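PDB 1O4S: aspartate aminotransferase from Thermotoga maritima, which catalyses the reversible transfer of an amino group from L-aspartate to 2-oxoglutarate, giving oxaloacetate and L-glutamate, with pyridoxal 5'-phosphate as cofactor. Local coordinates for residues Lys97-Ser100 with Pro101-Val105; Ala113-Asn116 with Ala117-Leu121; Val264-Ala267 with Val268-Gln272. All coordinates share one frame; numbering follows the deposited sequence. Where two conformers were deposited one is given.

Contact 1 (Lys97-Ser100 with Pro101-Val105); sequences KDIS and PDQVV
S100 and Q103 close the short 3-10 turn through which the chain, coming from helix 81-95, enters strand 104-107, and the two residues are joined twice, through the backbone and through the Q103 side chain. On the backbone side, Q103 N donates to S100 O at 3.0 Å; the donor stands above the carbonyl plane rather than in it, in the i to i+3 bond of a type I beta turn. On the side-chain side, Q103 sends its amide back along the preceding loop. Its CG lies beside its own backbone N (chi1 -72°) and the chain runs extended beyond it, so that OE1 arrives at S100 N, 3.0 Å away, with a fairly straight bond (N-H...O 159°). The same oxygen takes a second hydrogen bond from a water that also donates to D98 O, at 3.0 Å from each, and the polar end of Q103 thus ties two successive peptides of the incoming loop. The other half of the amide is not idle: Q103 NE2 donates to S260 O, just beyond strand 256-259, which fixes the rotation of the group.

S100 adds a bond of its own. With OG anti to the backbone N (chi1 168°), the hydroxyl leans over the peptide that follows, and D102 N donates to it over a longer 3.3 Å. I99 supplies the apolar neighbour of the Q103 chain: its CG2 comes within 4.1 Å of Q103 CB, the two side chains crossing at about a right angle, and I99 also packs on A88 and I91 of helix 81-95. The S100 OG to D102 N bond defines an ST turn, here superposed on a type I turn at the entrance to an edge strand of the large-domain sheet.

Contact 2 (Ala113-Asn116 with Ala117-Leu121); sequences ALFN and AFMAL
F115 holds CG anti to its backbone N (chi1 179°), which swings the ring along the helix toward its C-terminal end, while M119, one turn on, folds back at chi2 (-67°) and again at chi3; together these torsions bring the M119 CG methylene over one face of the F115 ring. The methylene, not the sulfur, makes the more intimate approach. M119 CG lies 3.7 Å from the centroid of the F115 ring and only 20° off its normal, a CH-pi contact displaced toward the rim, with F115 CZ 3.5 Å from CG. The sulfur stands farther out: SD is 4.4 Å from the same centroid in an oblique Met-aromatic contact. Beneath this pair, M119 N donates to F115 O at 2.9 Å in the carbonyl plane, so that one i to i+4 step is joined both through the backbone and through the side chains.

The neighbouring step is built differently. F118 brings ring atom CD2 obliquely to 3.2 Å from L114 O, the very oxygen that accepts from F118 N at 3.1 Å. The next ring atom, CE2, is 4.4 Å from L114 CB, a loose apolar contact. The first residues of this helix line the pyridoxal phosphate pocket; F115 and M119 lie at the dimer interface, where F115 packs on T275 and M119 on L144 of the second subunit. An alanine in place of F115 is likely to deprive the M119 methylene and sulfur of their aromatic partner, leave the bent chain less restrained, and open a gap beside T275 of the second subunit. Weakly polar C-H and sulfur against a pi system thus bind this step of the buried helix, at the dimer boundary, without any side-chain hydrogen bond or charge.

Contact 3 (Val264-Ala267 with Val268-Gln272); sequences VATA and VSKIQ
From V264 to I271 the backbone follows regular alpha-helical geometry, with four successive i to i+4 bonds running from V268 N, S269 N, K270 N and I271 N to the carbonyls of V264, A265, T266 and A267. The first is the shortest, V268 N to V264 O at 2.8 Å, and a pair of valines packs beside it. V268 CG2 sits beside the V264 carbonyl, 3.3 Å from its O, and meets V264 CG1 at 4.1 Å. This methyl lies beside V268's own backbone N, because CG1 is the branch anti to that N (chi1 162°), and it therefore points back down the helix at the preceding turn.

The helix, 262-275, belongs to the large, cofactor-binding domain of a fold type I aminotransferase. V268 and A265 lean on V105 of the edge strand 104-107, whereas A267, K270 and I271 touch V14 and I18 of the second subunit.

The outer surface is more polar. T266 OG1 is hydrogen-bonded to E262 O, one turn earlier, and the T266 methyl CG2 is the branch that meets K270. The lysine, extended beyond CG, crosses T266 obliquely, its CG 3.4 Å from T266 O and its NZ 4.0 Å from T266 CG2, a contact of aliphatic carbon and amine rather than a polar bond. S269 lies partly exposed, and its OG bends back to A265 O, the acceptor of S269 N as well; the hydroxyl bond is improbably short and the side chain was deposited in two conformers, so its exact length is doubtful. Farther on, I271 CG1 settles 3.5 Å from A267 O.

The three contacts stand in a row, with helix 262-275 of contact 3 in the middle. Between centres, contact 3 lies about 8 Å from contact 2 and about 13 Å from contact 1; contacts 1 and 2, about 17 Å apart, do not touch. Contact 1 meets contact 3 chiefly through V105, whose CG2 is 3.4 Å from A265 O, with the D102 and Q103 carbonyls against A265 CB. Contact 2 meets it through a hydrogen bond, N116 ND2 to Q272 OE1 at 2.8 Å, and through A120 CB against V268 CG2. Contact 2 alone reaches the active site: the L114 side chain is about 4 Å from bound pyridoxal phosphate, those of V104 and V268 about 14 Å.

Contact 1 (Lys97-Ser100 with Pro101-Val105)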
loop_
_atom_site.group_PDB
_atom_site.type_symbol
_atom_site.label_atom_id
_atom_site.label_comp_id
_atom_site.label_asym_id
_atom_site.label_seq_id
_atom_site.Cartn_x
_atom_site.Cartn_y
_atom_site.Cartn_z
ATOM N N LYS B 97 18.943 -22.815 -1.580
ATOM C CA LYS B 97 19.409 -21.640 -2.321
ATOM C C LYS B 97 20.092 -20.655 -1.358
ATOM O O LYS B 97 19.778 -20.612 -0.163
ATOM C CB LYS B 97 18.228 -20.937 -2.989
ATOM C CG LYS B 97 17.416 -21.854 -3.885
ATOM C CD LYS B 97 16.445 -21.099 -4.768
ATOM C CE LYS B 97 15.666 -22.065 -5.636
ATOM N NZ LYS B 97 16.418 -22.493 -6.816
ATOM N N ASP B 98 21.037 -19.887 -1.884
ATOM C CA ASP B 98 21.713 -18.838 -1.144
ATOM C C ASP B 98 20.941 -17.570 -1.500
ATOM O O ASP B 98 21.172 -16.948 -2.533
ATOM C CB ASP B 98 23.193 -18.758 -1.588
ATOM C CG ASP B 98 24.103 -18.062 -0.566
ATOM O OD1 ASP B 98 23.597 -17.306 0.295
ATOM O OD2 ASP B 98 25.355 -18.221 -0.552
ATOM N N ILE B 99 19.962 -17.235 -0.679
ATOM C CA ILE B 99 19.213 -15.999 -0.837
ATOM C C ILE B 99 19.785 -14.904 0.095
ATOM O O ILE B 99 19.863 -15.069 1.309
ATOM C CB ILE B 99 17.733 -16.254 -0.585
ATOM C CG1 ILE B 99 17.291 -17.494 -1.364
ATOM C CG2 ILE B 99 16.893 -15.049 -0.997
ATOM C CD1 ILE B 99 15.787 -17.741 -1.354
ATOM N N SER B 100 20.194 -13.787 -0.498
ATOM C CA SER B 100 20.576 -12.584 0.231
ATOM C C SER B 100 19.340 -11.796 0.740
ATOM O O SER B 100 18.313 -11.779 0.099
ATOM C CB SER B 100 21.460 -11.733 -0.676
ATOM O OG SER B 100 21.657 -10.436 -0.177
ATOM N N PRO B 101 19.435 -11.137 1.895
ATOM C CA PRO B 101 18.342 -10.273 2.386
ATOM C C PRO B 101 17.997 -9.139 1.396
ATOM O O PRO B 101 16.855 -8.676 1.344
ATOM C CB PRO B 101 18.906 -9.690 3.687
ATOM C CG PRO B 101 20.063 -10.573 4.057
ATOM C CD PRO B 101 20.593 -11.128 2.807
ATOM N N ASP B 102 18.990 -8.719 0.610
ATOM C CA ASP B 102 18.793 -7.710 -0.437
ATOM C C ASP B 102 18.009 -8.222 -1.666
ATOM O O ASP B 102 17.709 -7.442 -2.566
ATOM C CB ASP B 102 20.143 -7.105 -0.842
ATOM C CG ASP B 102 20.751 -6.217 0.277
ATOM O OD1 ASP B 102 21.990 -5.933 0.185
ATOM O OD2 ASP B 102 20.087 -5.796 1.307
ATOM N N GLN B 103 17.647 -9.508 -1.685
ATOM C CA GLN B 103 16.764 -10.057 -2.718
ATOM C C GLN B 103 15.284 -10.033 -2.327
ATOM O O GLN B 103 14.447 -10.413 -3.114
ATOM C CB GLN B 103 17.152 -11.506 -3.019
ATOM C CG GLN B 103 18.437 -11.641 -3.781
ATOM C CD GLN B 103 18.787 -13.086 -4.104
ATOM O OE1 GLN B 103 19.607 -13.680 -3.419
ATOM N NE2 GLN B 103 18.153 -13.654 -5.129
ATOM N N VAL B 104 14.998 -9.624 -1.093
ATOM C CA VAL B 104 13.664 -9.682 -0.481
ATOM C C VAL B 104 13.115 -8.272 -0.308
ATOM O O VAL B 104 13.816 -7.366 0.119
ATOM C CB VAL B 104 13.709 -10.347 0.924
ATOM C CG1 VAL B 104 12.284 -10.359 1.622
ATOM C CG2 VAL B 104 14.325 -11.753 0.848
ATOM N N VAL B 105 11.840 -8.083 -0.626
ATOM C CA VAL B 105 11.148 -6.853 -0.288
ATOM C C VAL B 105 9.880 -7.252 0.450
ATOM O O VAL B 105 9.124 -8.094 -0.009
ATOM C CB VAL B 105 10.752 -6.011 -1.540
ATOM C CG1 VAL B 105 10.253 -4.675 -1.129
ATOM C CG2 VAL B 105 11.944 -5.857 -2.489
HETATM O O HOH W 1 22.526 -14.475 -3.511
#

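Contact 2 (Ala113-Asn116 with Ala117-Leu121)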
loop_
_atom_site.group_PDB
_atom_site.type_symbol
_atom_site.label_atom_id
_atom_site.label_comp_id
_atom_site.label_asym_id
_atom_site.label_seq_id
_atom_site.Cartn_x
_atom_site.Cartn_y
_atom_site.Cartn_z
ATOM N N ALA B 113 2.981 -7.251 -3.184
ATOM C CA ALA B 113 4.142 -7.831 -3.841
ATOM C C ALA B 113 3.834 -8.049 -5.305
ATOM O O ALA B 113 4.671 -7.737 -6.167
ATOM C CB ALA B 113 4.570 -9.092 -3.207
ATOM N N LEU B 114 2.633 -8.549 -5.603
ATOM C CA LEU B 114 2.202 -8.761 -6.977
ATOM C C LEU B 114 2.138 -7.421 -7.736
ATOM O O LEU B 114 2.686 -7.282 -8.800
ATOM C CB LEU B 114 0.844 -9.482 -7.003
ATOM C CG LEU B 114 0.841 -10.975 -6.567
ATOM C CD1 LEU B 114 -0.473 -11.481 -5.870
ATOM C CD2 LEU B 114 1.186 -11.901 -7.795
ATOM N N PHE B 115 1.464 -6.429 -7.172
ATOM C CA PHE B 115 1.329 -5.152 -7.826
ATOM C C PHE B 115 2.696 -4.519 -8.130
ATOM O O PHE B 115 2.937 -4.028 -9.245
ATOM C CB PHE B 115 0.490 -4.211 -6.971
ATOM C CG PHE B 115 0.329 -2.859 -7.573
ATOM C CD1 PHE B 115 0.895 -1.745 -6.982
ATOM C CD2 PHE B 115 -0.385 -2.695 -8.753
ATOM C CE1 PHE B 115 0.777 -0.475 -7.566
ATOM C CE2 PHE B 115 -0.490 -1.423 -9.338
ATOM C CZ PHE B 115 0.078 -0.317 -8.721
ATOM N N ASN B 116 3.577 -4.550 -7.137
ATOM C CA ASN B 116 4.944 -4.039 -7.285
ATOM C C ASN B 116 5.730 -4.737 -8.395
ATOM O O ASN B 116 6.482 -4.078 -9.099
ATOM C CB ASN B 116 5.759 -4.139 -5.995
ATOM C CG ASN B 116 5.296 -3.197 -4.893
ATOM O OD1 ASN B 116 4.474 -2.289 -5.087
ATOM N ND2 ASN B 116 5.859 -3.410 -3.714
ATOM N N ALA B 117 5.540 -6.052 -8.547
ATOM C CA ALA B 117 6.158 -6.832 -9.631
ATOM C C ALA B 117 5.720 -6.338 -11.011
ATOM O O ALA B 117 6.547 -6.105 -11.916
ATOM C CB ALA B 117 5.841 -8.340 -9.476
ATOM N N PHE B 118 4.414 -6.164 -11.169
ATOM C CA PHE B 118 3.878 -5.683 -12.432
ATOM C C PHE B 118 4.366 -4.266 -12.720
ATOM O O PHE B 118 4.731 -3.965 -13.834
ATOM C CB PHE B 118 2.363 -5.757 -12.406
ATOM C CG PHE B 118 1.833 -7.177 -12.289
ATOM C CD1 PHE B 118 2.363 -8.202 -13.077
ATOM C CD2 PHE B 118 0.784 -7.479 -11.425
ATOM C CE1 PHE B 118 1.860 -9.492 -12.987
ATOM C CE2 PHE B 118 0.267 -8.757 -11.346
ATOM C CZ PHE B 118 0.813 -9.762 -12.110
ATOM N N MET B 119 4.366 -3.398 -11.709
ATOM C CA MET B 119 4.812 -2.020 -11.893
ATOM C C MET B 119 6.336 -1.977 -12.212
ATOM O O MET B 119 6.812 -1.109 -12.973
ATOM C CB MET B 119 4.545 -1.203 -10.620
ATOM C CG MET B 119 3.120 -0.893 -10.315
ATOM S SD MET B 119 2.368 0.237 -11.533
ATOM C CE MET B 119 3.066 1.759 -11.075
ATOM N N ALA B 120 7.083 -2.921 -11.646
ATOM C CA ALA B 120 8.524 -2.934 -11.797
ATOM C C ALA B 120 8.955 -3.526 -13.108
ATOM O O ALA B 120 9.971 -3.127 -13.637
ATOM C CB ALA B 120 9.175 -3.658 -10.663
ATOM N N LEU B 121 8.160 -4.425 -13.662
ATOM C CA LEU B 121 8.560 -5.185 -14.823
ATOM C C LEU B 121 7.822 -4.821 -16.098
ATOM O O LEU B 121 8.298 -5.154 -17.179
ATOM C CB LEU B 121 8.336 -6.684 -14.580
ATOM C CG LEU B 121 9.092 -7.326 -13.438
ATOM C CD1 LEU B 121 8.771 -8.804 -13.420
ATOM C CD2 LEU B 121 10.581 -7.059 -13.568
#

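Contact 3 (Val264-Ala267 with Val268-Gln272)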
loop_
_atom_site.group_PDB
_atom_site.type_symbol
_atom_site.label_atom_id
_atom_site.label_comp_id
_atom_site.label_asym_id
_atom_site.label_seq_id
_atom_site.Cartn_x
_atom_site.Cartn_y
_atom_site.Cartn_z
ATOM N N VAL B 264 15.820 -6.822 -9.639
ATOM C CA VAL B 264 14.372 -6.704 -9.570
ATOM C C VAL B 264 13.892 -6.252 -8.187
ATOM O O VAL B 264 12.975 -5.452 -8.090
ATOM C CB VAL B 264 13.698 -7.999 -9.943
ATOM C CG1 VAL B 264 12.202 -7.942 -9.687
ATOM C CG2 VAL B 264 13.980 -8.306 -11.398
ATOM N N ALA B 265 14.528 -6.765 -7.143
ATOM C CA ALA B 265 14.257 -6.369 -5.777
ATOM C C ALA B 265 14.498 -4.877 -5.565
ATOM O O ALA B 265 13.760 -4.226 -4.866
ATOM C CB ALA B 265 15.095 -7.175 -4.810
ATOM N N THR B 266 15.518 -4.352 -6.197
ATOM C CA THR B 266 15.842 -2.950 -6.091
ATOM C C THR B 266 14.760 -2.088 -6.762
ATOM O O THR B 266 14.345 -1.069 -6.229
ATOM C CB THR B 266 17.199 -2.728 -6.729
ATOM O OG1 THR B 266 18.194 -3.078 -5.775
ATOM C CG2 THR B 266 17.484 -1.224 -7.002
ATOM N N ALA B 267 14.330 -2.510 -7.945
ATOM C CA ALA B 267 13.243 -1.852 -8.632
ATOM C C ALA B 267 11.962 -1.932 -7.782
ATOM O O ALA B 267 11.279 -0.930 -7.568
ATOM C CB ALA B 267 13.029 -2.491 -10.018
ATOM N N VAL B 268 11.652 -3.124 -7.295
ATOM C CA VAL B 268 10.452 -3.339 -6.499
ATOM C C VAL B 268 10.470 -2.497 -5.241
ATOM O O VAL B 268 9.446 -1.935 -4.861
ATOM C CB VAL B 268 10.233 -4.845 -6.224
ATOM C CG1 VAL B 268 9.285 -5.069 -5.065
ATOM C CG2 VAL B 268 9.758 -5.548 -7.485
ATOM N N SER B 269 11.650 -2.315 -4.665
ATOM C CA SER B 269 11.855 -1.542 -3.457
ATOM C C SER B 269 11.593 -0.038 -3.680
ATOM O O SER B 269 11.071 0.655 -2.815
ATOM C CB SER B 269 13.253 -1.882 -2.861
ATOM O OG SER B 269 13.186 -3.281 -2.701
ATOM N N LYS B 270 11.937 0.450 -4.861
ATOM C CA LYS B 270 11.615 1.803 -5.266
ATOM C C LYS B 270 10.109 2.001 -5.363
ATOM O O LYS B 270 9.625 2.952 -4.841
ATOM C CB LYS B 270 12.283 2.144 -6.601
ATOM C CG LYS B 270 13.778 2.307 -6.500
ATOM C CD LYS B 270 14.385 2.544 -7.889
ATOM C CE LYS B 270 15.913 2.519 -7.844
ATOM N NZ LYS B 270 16.512 2.061 -9.142
ATOM N N ILE B 271 9.383 1.077 -5.988
ATOM C CA ILE B 271 7.928 1.142 -6.022
ATOM C C ILE B 271 7.365 1.220 -4.581
ATOM O O ILE B 271 6.535 2.071 -4.283
ATOM C CB ILE B 271 7.271 -0.079 -6.756
ATOM C CG1 ILE B 271 7.843 -0.327 -8.168
ATOM C CG2 ILE B 271 5.740 0.139 -6.874
ATOM C CD1 ILE B 271 7.676 0.823 -9.082
ATOM N N GLN B 272 7.819 0.303 -3.721
ATOM C CA GLN B 272 7.328 0.165 -2.349
ATOM C C GLN B 272 7.535 1.464 -1.631
ATOM O O GLN B 272 6.640 1.986 -0.977
ATOM C CB GLN B 272 8.065 -0.979 -1.611
ATOM C CG GLN B 272 7.566 -1.280 -0.171
ATOM C CD GLN B 272 6.197 -1.907 -0.120
ATOM O OE1 GLN B 272 5.800 -2.600 -1.032
ATOM N NE2 GLN B 272 5.499 -1.706 0.976
#